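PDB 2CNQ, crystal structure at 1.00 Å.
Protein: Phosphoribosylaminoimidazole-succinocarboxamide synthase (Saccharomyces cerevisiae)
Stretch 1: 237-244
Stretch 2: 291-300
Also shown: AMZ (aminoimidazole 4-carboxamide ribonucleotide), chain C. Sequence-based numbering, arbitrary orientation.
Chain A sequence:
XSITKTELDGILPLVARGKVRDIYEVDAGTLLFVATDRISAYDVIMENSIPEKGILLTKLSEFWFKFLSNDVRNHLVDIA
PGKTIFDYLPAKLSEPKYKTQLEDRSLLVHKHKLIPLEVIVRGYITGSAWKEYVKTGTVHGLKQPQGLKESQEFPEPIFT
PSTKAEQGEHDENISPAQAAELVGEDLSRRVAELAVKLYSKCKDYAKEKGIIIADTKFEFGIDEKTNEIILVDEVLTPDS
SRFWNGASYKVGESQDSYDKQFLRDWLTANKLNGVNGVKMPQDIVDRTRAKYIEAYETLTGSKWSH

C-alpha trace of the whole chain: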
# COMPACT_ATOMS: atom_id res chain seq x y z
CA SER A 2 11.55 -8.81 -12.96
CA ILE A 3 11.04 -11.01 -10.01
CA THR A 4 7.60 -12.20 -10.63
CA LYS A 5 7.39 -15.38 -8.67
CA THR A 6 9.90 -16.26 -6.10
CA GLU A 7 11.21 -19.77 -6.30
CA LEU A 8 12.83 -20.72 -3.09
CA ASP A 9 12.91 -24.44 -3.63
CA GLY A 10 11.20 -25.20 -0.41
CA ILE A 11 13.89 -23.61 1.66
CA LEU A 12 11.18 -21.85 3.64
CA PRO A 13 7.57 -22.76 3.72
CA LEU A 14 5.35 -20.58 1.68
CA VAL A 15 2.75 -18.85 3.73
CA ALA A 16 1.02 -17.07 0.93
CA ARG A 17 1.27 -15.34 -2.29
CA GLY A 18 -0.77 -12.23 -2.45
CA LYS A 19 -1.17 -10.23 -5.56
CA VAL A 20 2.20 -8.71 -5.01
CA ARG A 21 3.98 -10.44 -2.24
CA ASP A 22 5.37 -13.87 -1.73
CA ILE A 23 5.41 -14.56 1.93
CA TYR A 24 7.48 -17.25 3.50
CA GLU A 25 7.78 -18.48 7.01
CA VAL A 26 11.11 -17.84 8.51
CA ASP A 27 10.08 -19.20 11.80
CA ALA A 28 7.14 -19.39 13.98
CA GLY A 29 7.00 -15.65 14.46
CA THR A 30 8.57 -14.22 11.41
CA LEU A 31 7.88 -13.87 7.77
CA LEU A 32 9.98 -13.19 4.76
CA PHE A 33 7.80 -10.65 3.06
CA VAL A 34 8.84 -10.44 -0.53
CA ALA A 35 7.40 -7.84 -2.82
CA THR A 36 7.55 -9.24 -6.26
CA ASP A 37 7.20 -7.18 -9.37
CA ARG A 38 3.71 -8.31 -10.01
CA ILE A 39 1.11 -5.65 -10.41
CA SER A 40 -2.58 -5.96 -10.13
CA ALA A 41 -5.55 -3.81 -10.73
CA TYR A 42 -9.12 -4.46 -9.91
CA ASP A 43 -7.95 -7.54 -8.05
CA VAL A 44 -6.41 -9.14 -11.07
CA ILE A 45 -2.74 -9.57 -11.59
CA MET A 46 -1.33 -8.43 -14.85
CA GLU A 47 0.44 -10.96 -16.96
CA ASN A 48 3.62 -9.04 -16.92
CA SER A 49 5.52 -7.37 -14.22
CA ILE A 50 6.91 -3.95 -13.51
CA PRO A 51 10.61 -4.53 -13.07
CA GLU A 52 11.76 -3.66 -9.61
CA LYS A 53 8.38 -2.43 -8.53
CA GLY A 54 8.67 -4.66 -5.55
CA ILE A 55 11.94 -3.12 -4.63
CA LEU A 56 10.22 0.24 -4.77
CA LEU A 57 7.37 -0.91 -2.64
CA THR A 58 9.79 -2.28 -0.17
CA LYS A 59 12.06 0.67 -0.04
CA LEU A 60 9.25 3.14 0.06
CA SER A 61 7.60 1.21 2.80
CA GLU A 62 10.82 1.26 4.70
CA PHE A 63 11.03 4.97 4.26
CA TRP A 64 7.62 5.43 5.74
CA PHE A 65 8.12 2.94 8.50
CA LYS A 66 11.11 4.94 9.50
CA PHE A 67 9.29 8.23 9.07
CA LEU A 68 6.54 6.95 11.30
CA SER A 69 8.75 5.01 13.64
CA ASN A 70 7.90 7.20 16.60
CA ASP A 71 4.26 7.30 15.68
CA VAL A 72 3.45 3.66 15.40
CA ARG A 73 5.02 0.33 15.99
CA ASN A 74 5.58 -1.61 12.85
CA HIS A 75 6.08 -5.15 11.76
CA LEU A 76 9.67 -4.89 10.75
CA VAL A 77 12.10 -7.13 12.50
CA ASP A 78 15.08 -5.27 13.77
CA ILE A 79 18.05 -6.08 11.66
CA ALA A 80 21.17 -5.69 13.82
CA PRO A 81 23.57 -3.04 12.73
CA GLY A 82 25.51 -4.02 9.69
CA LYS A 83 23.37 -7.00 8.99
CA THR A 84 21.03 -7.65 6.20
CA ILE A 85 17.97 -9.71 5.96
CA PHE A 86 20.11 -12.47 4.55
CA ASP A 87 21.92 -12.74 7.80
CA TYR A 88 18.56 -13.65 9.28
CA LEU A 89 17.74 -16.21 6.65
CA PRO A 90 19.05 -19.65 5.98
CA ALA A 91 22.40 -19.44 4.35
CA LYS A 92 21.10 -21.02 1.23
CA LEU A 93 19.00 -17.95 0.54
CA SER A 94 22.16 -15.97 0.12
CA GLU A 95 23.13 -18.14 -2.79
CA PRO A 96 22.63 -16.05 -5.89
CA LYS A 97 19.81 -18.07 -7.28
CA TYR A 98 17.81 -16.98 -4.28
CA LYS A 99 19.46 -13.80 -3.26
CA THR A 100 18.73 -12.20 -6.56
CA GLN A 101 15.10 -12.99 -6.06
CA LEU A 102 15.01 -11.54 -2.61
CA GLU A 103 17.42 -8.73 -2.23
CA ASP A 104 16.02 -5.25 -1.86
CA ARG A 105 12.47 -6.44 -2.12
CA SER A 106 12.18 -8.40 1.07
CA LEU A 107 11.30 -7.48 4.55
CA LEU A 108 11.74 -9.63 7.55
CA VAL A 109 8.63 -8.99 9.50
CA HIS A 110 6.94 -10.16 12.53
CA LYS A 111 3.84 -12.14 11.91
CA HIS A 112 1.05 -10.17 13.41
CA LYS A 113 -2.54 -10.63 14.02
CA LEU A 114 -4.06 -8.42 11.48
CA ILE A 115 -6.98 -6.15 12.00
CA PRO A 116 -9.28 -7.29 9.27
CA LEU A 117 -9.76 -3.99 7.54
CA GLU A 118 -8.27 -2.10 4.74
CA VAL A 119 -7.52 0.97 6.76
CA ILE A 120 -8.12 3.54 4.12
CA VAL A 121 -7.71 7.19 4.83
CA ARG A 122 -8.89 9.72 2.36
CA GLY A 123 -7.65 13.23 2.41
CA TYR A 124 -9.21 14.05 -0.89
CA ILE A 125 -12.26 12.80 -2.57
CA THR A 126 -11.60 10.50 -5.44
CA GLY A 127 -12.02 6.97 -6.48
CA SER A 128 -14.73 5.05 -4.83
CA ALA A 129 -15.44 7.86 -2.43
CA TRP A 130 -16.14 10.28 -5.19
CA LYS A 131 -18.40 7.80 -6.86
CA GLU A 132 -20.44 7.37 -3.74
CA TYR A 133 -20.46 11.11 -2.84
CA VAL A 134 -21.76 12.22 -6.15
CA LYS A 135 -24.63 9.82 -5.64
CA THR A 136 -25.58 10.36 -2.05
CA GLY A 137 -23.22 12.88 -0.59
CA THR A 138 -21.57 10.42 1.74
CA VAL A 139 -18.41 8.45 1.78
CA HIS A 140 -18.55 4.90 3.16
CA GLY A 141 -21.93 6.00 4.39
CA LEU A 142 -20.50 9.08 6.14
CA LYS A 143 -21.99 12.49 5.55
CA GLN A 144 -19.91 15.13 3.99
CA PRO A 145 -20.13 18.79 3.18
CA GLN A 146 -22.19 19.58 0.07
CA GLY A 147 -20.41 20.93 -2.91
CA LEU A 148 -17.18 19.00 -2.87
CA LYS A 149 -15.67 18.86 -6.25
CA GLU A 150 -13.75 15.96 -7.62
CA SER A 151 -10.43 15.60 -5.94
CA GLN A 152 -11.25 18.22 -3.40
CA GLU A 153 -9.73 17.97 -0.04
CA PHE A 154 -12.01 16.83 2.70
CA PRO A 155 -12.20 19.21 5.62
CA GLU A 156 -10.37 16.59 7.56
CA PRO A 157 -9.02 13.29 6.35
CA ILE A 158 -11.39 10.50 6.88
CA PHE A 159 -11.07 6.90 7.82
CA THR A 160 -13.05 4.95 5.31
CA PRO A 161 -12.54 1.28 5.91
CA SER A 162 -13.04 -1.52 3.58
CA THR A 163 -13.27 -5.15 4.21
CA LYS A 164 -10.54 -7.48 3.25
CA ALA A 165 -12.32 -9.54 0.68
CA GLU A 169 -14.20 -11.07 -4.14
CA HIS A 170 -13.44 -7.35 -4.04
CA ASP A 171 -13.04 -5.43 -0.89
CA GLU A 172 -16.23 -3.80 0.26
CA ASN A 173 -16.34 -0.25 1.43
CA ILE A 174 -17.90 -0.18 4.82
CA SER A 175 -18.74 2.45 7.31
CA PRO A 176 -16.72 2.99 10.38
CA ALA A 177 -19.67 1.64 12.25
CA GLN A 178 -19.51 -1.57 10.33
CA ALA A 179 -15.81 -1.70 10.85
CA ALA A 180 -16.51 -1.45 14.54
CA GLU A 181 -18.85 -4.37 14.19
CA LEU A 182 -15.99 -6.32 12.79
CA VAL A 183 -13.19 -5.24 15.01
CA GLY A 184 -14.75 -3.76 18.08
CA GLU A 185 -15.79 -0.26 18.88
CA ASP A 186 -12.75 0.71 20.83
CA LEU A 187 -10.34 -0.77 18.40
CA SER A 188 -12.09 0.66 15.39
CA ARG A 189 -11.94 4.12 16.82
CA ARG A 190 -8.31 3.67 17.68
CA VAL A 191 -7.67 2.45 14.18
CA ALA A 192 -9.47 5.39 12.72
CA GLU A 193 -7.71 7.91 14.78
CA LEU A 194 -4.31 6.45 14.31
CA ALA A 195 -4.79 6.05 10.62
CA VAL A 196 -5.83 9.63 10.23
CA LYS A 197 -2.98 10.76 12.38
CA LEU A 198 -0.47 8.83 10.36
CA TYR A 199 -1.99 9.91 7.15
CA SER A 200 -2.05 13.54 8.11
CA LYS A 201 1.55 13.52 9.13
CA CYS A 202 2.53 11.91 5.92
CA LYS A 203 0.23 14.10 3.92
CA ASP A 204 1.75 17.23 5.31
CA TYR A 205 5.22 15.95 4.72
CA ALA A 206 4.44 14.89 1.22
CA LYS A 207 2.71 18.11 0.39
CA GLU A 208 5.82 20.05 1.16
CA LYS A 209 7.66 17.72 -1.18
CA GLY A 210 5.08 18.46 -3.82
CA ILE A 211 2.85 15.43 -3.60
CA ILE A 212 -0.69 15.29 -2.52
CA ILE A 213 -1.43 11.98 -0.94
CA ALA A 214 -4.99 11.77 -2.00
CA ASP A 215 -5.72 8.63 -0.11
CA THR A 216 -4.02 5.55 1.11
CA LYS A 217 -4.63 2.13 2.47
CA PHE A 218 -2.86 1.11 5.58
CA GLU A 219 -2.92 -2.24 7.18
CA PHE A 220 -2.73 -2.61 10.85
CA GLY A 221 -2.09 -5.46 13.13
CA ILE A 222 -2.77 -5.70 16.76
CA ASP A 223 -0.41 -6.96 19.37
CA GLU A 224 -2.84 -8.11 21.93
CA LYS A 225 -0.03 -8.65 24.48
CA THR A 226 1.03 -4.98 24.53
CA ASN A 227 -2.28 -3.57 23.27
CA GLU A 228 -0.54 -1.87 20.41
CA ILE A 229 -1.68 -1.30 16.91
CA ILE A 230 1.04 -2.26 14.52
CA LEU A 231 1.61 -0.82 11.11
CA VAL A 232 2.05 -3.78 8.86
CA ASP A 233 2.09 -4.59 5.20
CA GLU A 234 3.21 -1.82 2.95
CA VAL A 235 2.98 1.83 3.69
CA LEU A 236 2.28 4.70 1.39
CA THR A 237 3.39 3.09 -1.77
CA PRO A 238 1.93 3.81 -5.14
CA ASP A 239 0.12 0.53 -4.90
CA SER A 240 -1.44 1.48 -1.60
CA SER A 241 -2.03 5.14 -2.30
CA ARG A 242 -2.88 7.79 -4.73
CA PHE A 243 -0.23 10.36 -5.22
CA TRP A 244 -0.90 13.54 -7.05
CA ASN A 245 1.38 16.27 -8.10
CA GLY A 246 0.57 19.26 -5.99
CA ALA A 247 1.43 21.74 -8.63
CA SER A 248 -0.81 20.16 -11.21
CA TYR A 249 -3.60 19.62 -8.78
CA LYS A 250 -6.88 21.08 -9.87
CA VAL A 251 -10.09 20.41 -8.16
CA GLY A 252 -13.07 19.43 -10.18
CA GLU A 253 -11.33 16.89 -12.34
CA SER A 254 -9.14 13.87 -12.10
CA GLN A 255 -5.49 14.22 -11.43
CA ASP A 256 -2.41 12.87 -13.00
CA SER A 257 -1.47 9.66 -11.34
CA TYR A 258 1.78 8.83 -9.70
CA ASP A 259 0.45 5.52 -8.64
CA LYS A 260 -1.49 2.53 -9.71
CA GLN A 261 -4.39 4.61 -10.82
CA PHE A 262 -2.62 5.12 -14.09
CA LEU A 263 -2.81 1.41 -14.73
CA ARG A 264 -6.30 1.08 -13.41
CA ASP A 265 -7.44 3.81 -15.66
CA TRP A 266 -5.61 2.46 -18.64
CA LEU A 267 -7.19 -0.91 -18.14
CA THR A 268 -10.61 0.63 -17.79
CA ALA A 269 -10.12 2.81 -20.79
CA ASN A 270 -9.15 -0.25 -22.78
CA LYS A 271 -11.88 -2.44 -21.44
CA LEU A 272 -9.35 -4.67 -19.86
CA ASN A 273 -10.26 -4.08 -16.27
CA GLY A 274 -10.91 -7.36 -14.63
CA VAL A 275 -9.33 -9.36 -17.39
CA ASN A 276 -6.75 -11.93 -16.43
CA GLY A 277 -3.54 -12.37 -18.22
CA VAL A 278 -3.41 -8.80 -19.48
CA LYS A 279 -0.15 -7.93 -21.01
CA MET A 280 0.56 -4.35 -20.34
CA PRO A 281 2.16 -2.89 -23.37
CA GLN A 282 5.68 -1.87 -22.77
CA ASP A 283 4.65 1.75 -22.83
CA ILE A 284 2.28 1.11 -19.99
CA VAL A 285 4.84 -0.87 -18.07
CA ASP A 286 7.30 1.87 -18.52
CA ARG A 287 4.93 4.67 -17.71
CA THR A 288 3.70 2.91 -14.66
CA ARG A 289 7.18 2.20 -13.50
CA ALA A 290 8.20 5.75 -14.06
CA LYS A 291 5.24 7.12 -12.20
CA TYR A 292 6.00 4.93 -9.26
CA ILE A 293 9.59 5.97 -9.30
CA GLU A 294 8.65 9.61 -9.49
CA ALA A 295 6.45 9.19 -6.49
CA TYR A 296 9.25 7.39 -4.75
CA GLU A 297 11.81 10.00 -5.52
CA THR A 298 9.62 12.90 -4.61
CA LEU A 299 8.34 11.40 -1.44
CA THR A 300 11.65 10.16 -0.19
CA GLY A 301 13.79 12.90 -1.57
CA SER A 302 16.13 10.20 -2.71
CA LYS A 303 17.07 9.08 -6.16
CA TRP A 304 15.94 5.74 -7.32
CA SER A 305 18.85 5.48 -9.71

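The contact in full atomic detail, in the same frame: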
# COMPACT_ATOMS: atom_id res chain seq x y z
N THR A 237 2.80 3.37 -0.50
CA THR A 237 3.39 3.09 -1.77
C THR A 237 2.41 3.47 -2.83
O THR A 237 1.26 3.71 -2.59
CB THR A 237 3.77 1.65 -1.91
OG1 THR A 237 2.58 0.92 -2.15
CG2 THR A 237 4.51 1.12 -0.72
N PRO A 238 2.84 3.46 -4.08
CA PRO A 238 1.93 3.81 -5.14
C PRO A 238 0.99 2.70 -5.48
O PRO A 238 0.08 2.91 -6.24
CB PRO A 238 2.84 4.24 -6.29
CG PRO A 238 4.20 4.37 -5.67
CD PRO A 238 4.21 3.36 -4.58
N ASP A 239 1.17 1.53 -4.87
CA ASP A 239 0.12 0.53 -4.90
C ASP A 239 -0.92 0.86 -3.86
O ASP A 239 -2.09 0.67 -4.10
CB ASP A 239 0.66 -0.86 -4.58
CG ASP A 239 1.17 -1.60 -5.75
OD1 ASP A 239 1.59 -2.75 -5.54
OD2 ASP A 239 1.10 -1.13 -6.87
N SER A 240 -0.53 1.32 -2.70
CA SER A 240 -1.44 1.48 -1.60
C SER A 240 -2.06 2.85 -1.54
O SER A 240 -2.86 3.09 -0.66
CB SER A 240 -0.76 1.19 -0.31
OG SER A 240 0.14 2.19 0.04
N SER A 241 -1.69 3.74 -2.42
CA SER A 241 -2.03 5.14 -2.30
C SER A 241 -2.25 5.75 -3.61
O SER A 241 -1.82 5.23 -4.62
CB SER A 241 -0.85 5.88 -1.68
OG SER A 241 -0.33 5.19 -0.58
N ARG A 242 -2.84 6.93 -3.58
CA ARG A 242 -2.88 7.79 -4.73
C ARG A 242 -2.06 8.99 -4.43
O ARG A 242 -2.22 9.63 -3.40
CB ARG A 242 -4.28 8.17 -5.07
CG ARG A 242 -5.02 7.04 -5.65
CD ARG A 242 -6.45 7.41 -5.83
NE ARG A 242 -7.18 6.31 -6.41
CZ ARG A 242 -8.31 5.82 -5.96
NH1 ARG A 242 -8.90 4.90 -6.66
NH2 ARG A 242 -8.84 6.22 -4.82
N PHE A 243 -1.14 9.27 -5.33
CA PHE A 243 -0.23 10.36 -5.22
C PHE A 243 -0.43 11.28 -6.38
O PHE A 243 -0.32 10.86 -7.52
CB PHE A 243 1.18 9.85 -5.24
CG PHE A 243 1.54 8.98 -4.11
CD1 PHE A 243 2.15 7.76 -4.32
CD2 PHE A 243 1.31 9.36 -2.82
CE1 PHE A 243 2.55 6.98 -3.26
CE2 PHE A 243 1.69 8.57 -1.77
CZ PHE A 243 2.32 7.38 -1.99
N TRP A 244 -0.68 12.53 -6.07
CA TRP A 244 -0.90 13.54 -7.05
C TRP A 244 0.16 14.58 -6.95
O TRP A 244 0.69 14.86 -5.91
CB TRP A 244 -2.23 14.20 -6.83
CG TRP A 244 -3.37 13.29 -6.97
CD1 TRP A 244 -3.42 12.13 -7.66
CD2 TRP A 244 -4.65 13.49 -6.43
NE1 TRP A 244 -4.65 11.60 -7.58
CE2 TRP A 244 -5.44 12.42 -6.84
CE3 TRP A 244 -5.22 14.47 -5.62
CZ2 TRP A 244 -6.76 12.32 -6.50
CZ3 TRP A 244 -6.51 14.37 -5.27
CH2 TRP A 244 -7.28 13.29 -5.70
N LYS A 291 6.08 6.41 -13.15
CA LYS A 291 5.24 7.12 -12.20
C LYS A 291 5.55 6.70 -10.81
O LYS A 291 5.60 7.52 -9.92
CB LYS A 291 3.79 6.87 -12.54
CG LYS A 291 3.32 7.72 -13.67
CD LYS A 291 1.92 7.29 -14.14
CE LYS A 291 1.34 8.17 -15.19
NZ LYS A 291 1.25 9.58 -14.78
N TYR A 292 5.70 5.41 -10.59
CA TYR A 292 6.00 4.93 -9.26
C TYR A 292 7.30 5.49 -8.81
O TYR A 292 7.44 5.89 -7.67
CB TYR A 292 6.05 3.42 -9.23
CG TYR A 292 4.73 2.74 -9.07
CD1 TYR A 292 4.60 1.77 -8.12
CD2 TYR A 292 3.64 3.06 -9.85
CE1 TYR A 292 3.41 1.11 -7.95
CE2 TYR A 292 2.46 2.39 -9.70
CZ TYR A 292 2.35 1.41 -8.75
OH TYR A 292 1.17 0.78 -8.65
N ILE A 293 8.29 5.47 -9.69
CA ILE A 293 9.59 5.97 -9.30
C ILE A 293 9.53 7.45 -9.02
O ILE A 293 10.19 7.90 -8.11
CB ILE A 293 10.61 5.59 -10.37
CG1 ILE A 293 10.89 4.10 -10.26
CG2 ILE A 293 11.87 6.40 -10.21
CD1 ILE A 293 11.62 3.52 -11.43
N GLU A 294 8.76 8.20 -9.77
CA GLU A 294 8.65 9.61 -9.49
C GLU A 294 8.04 9.83 -8.13
O GLU A 294 8.50 10.66 -7.39
CB GLU A 294 7.86 10.28 -10.57
CG GLU A 294 7.69 11.76 -10.36
CD GLU A 294 8.97 12.55 -10.47
OE1 GLU A 294 8.88 13.76 -10.26
OE2 GLU A 294 10.01 12.03 -10.84
N ALA A 295 7.01 9.08 -7.81
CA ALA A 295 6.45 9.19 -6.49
C ALA A 295 7.52 8.88 -5.47
O ALA A 295 7.66 9.57 -4.49
CB ALA A 295 5.29 8.28 -6.32
N TYR A 296 8.22 7.79 -5.67
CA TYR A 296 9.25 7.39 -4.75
C TYR A 296 10.25 8.47 -4.56
O TYR A 296 10.61 8.80 -3.46
CB TYR A 296 9.92 6.12 -5.26
CG TYR A 296 11.12 5.76 -4.48
CD1 TYR A 296 12.37 6.24 -4.81
CD2 TYR A 296 11.01 4.98 -3.36
CE1 TYR A 296 13.46 5.93 -4.05
CE2 TYR A 296 12.09 4.68 -2.60
CZ TYR A 296 13.31 5.16 -2.95
OH TYR A 296 14.38 4.86 -2.16
N GLU A 297 10.76 9.00 -5.63
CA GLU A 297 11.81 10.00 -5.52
C GLU A 297 11.30 11.24 -4.85
O GLU A 297 11.99 11.80 -4.02
CB GLU A 297 12.35 10.32 -6.90
CG GLU A 297 13.12 9.16 -7.45
CD GLU A 297 13.89 9.47 -8.70
OE1 GLU A 297 14.93 8.85 -8.90
OE2 GLU A 297 13.45 10.32 -9.48
N THR A 298 10.11 11.68 -5.18
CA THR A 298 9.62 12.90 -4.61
C THR A 298 9.33 12.72 -3.15
O THR A 298 9.66 13.55 -2.33
CB THR A 298 8.44 13.38 -5.33
OG1 THR A 298 8.82 13.56 -6.69
CG2 THR A 298 7.96 14.71 -4.85
N LEU A 299 8.70 11.62 -2.81
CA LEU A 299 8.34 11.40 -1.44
C LEU A 299 9.53 11.22 -0.57
O LEU A 299 9.52 11.68 0.54
CB LEU A 299 7.44 10.18 -1.34
CG LEU A 299 6.08 10.42 -1.94
CD1 LEU A 299 5.37 9.11 -2.09
CD2 LEU A 299 5.29 11.41 -1.12
N THR A 300 10.51 10.47 -1.02
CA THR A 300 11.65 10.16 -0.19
C THR A 300 12.71 11.20 -0.28
O THR A 300 13.54 11.27 0.59
CB THR A 300 12.28 8.84 -0.54
OG1 THR A 300 12.85 8.89 -1.84
CG2 THR A 300 11.33 7.70 -0.44
O5 AMZ C . -4.76 -3.05 -1.78
C6 AMZ C . -5.90 -2.80 -1.47
N2 AMZ C . -6.79 -3.72 -1.11
C3A AMZ C . -6.37 -1.43 -1.43
C7A AMZ C . -5.65 -0.33 -1.79
N3 AMZ C . -4.36 -0.17 -2.16
N1 AMZ C . -7.61 -1.05 -1.08
C5 AMZ C . -7.66 0.26 -1.19
N AMZ C . -6.47 0.71 -1.65
C1 AMZ C . -6.11 2.10 -1.83
C2 AMZ C . -6.26 2.59 -3.24
C3 AMZ C . -6.51 4.05 -3.05
O2 AMZ C . -5.25 4.65 -2.82
O1 AMZ C . -5.09 2.28 -3.97
O AMZ C . -7.05 2.84 -1.10
C AMZ C . -7.33 4.06 -1.77
C4 AMZ C . -8.80 4.20 -1.99
O3 AMZ C . -9.18 3.33 -3.04
P AMZ C . -10.68 3.42 -3.59
OP1 AMZ C . -11.58 2.86 -2.54
O4 AMZ C . -10.65 2.57 -4.83
OP2 AMZ C . -11.01 4.85 -3.88

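One tyrosine does two jobs here: the ring of Tyr 292 takes a proline on its face while its hydroxyl reaches an acid at its edge. Pro 238 CB sits 3.5 Å from the Tyr 292 ring centroid, only 8° off the ring normal, a CH-pi contact in which an aliphatic proline C-H meets the aromatic cloud. Beyond it, Tyr 292 OH donates a hydrogen bond to Asp 239 OD2 at 2.6 Å, the one hydrogen bond joining the stretches. The CA-to-CB bond of Tyr 292 points sideways, so it is the length of the side chain that carries the hydroxyl to the acid.

The backbones are a helix, 291-300, and a loop that becomes a strand at Ser 241. Residues spaced along one side of the helix do the work. Ala 295, one turn after Tyr 292, meets both Pro 238 CG (4.1 Å from Ala 295 CB) and Phe 243 CD1 (3.8 Å from the same CB). A turn later, Leu 299 CD1 lies over the Phe 243 face, 3.7 Å from the ring centroid, a second CH-pi contact with the roles exchanged: here the helix supplies the methyl and the strand the ring.

Arg 242 is out of reach of the helix, and its NH2 donates a hydrogen bond to AMZ OP2 at 2.7 Å.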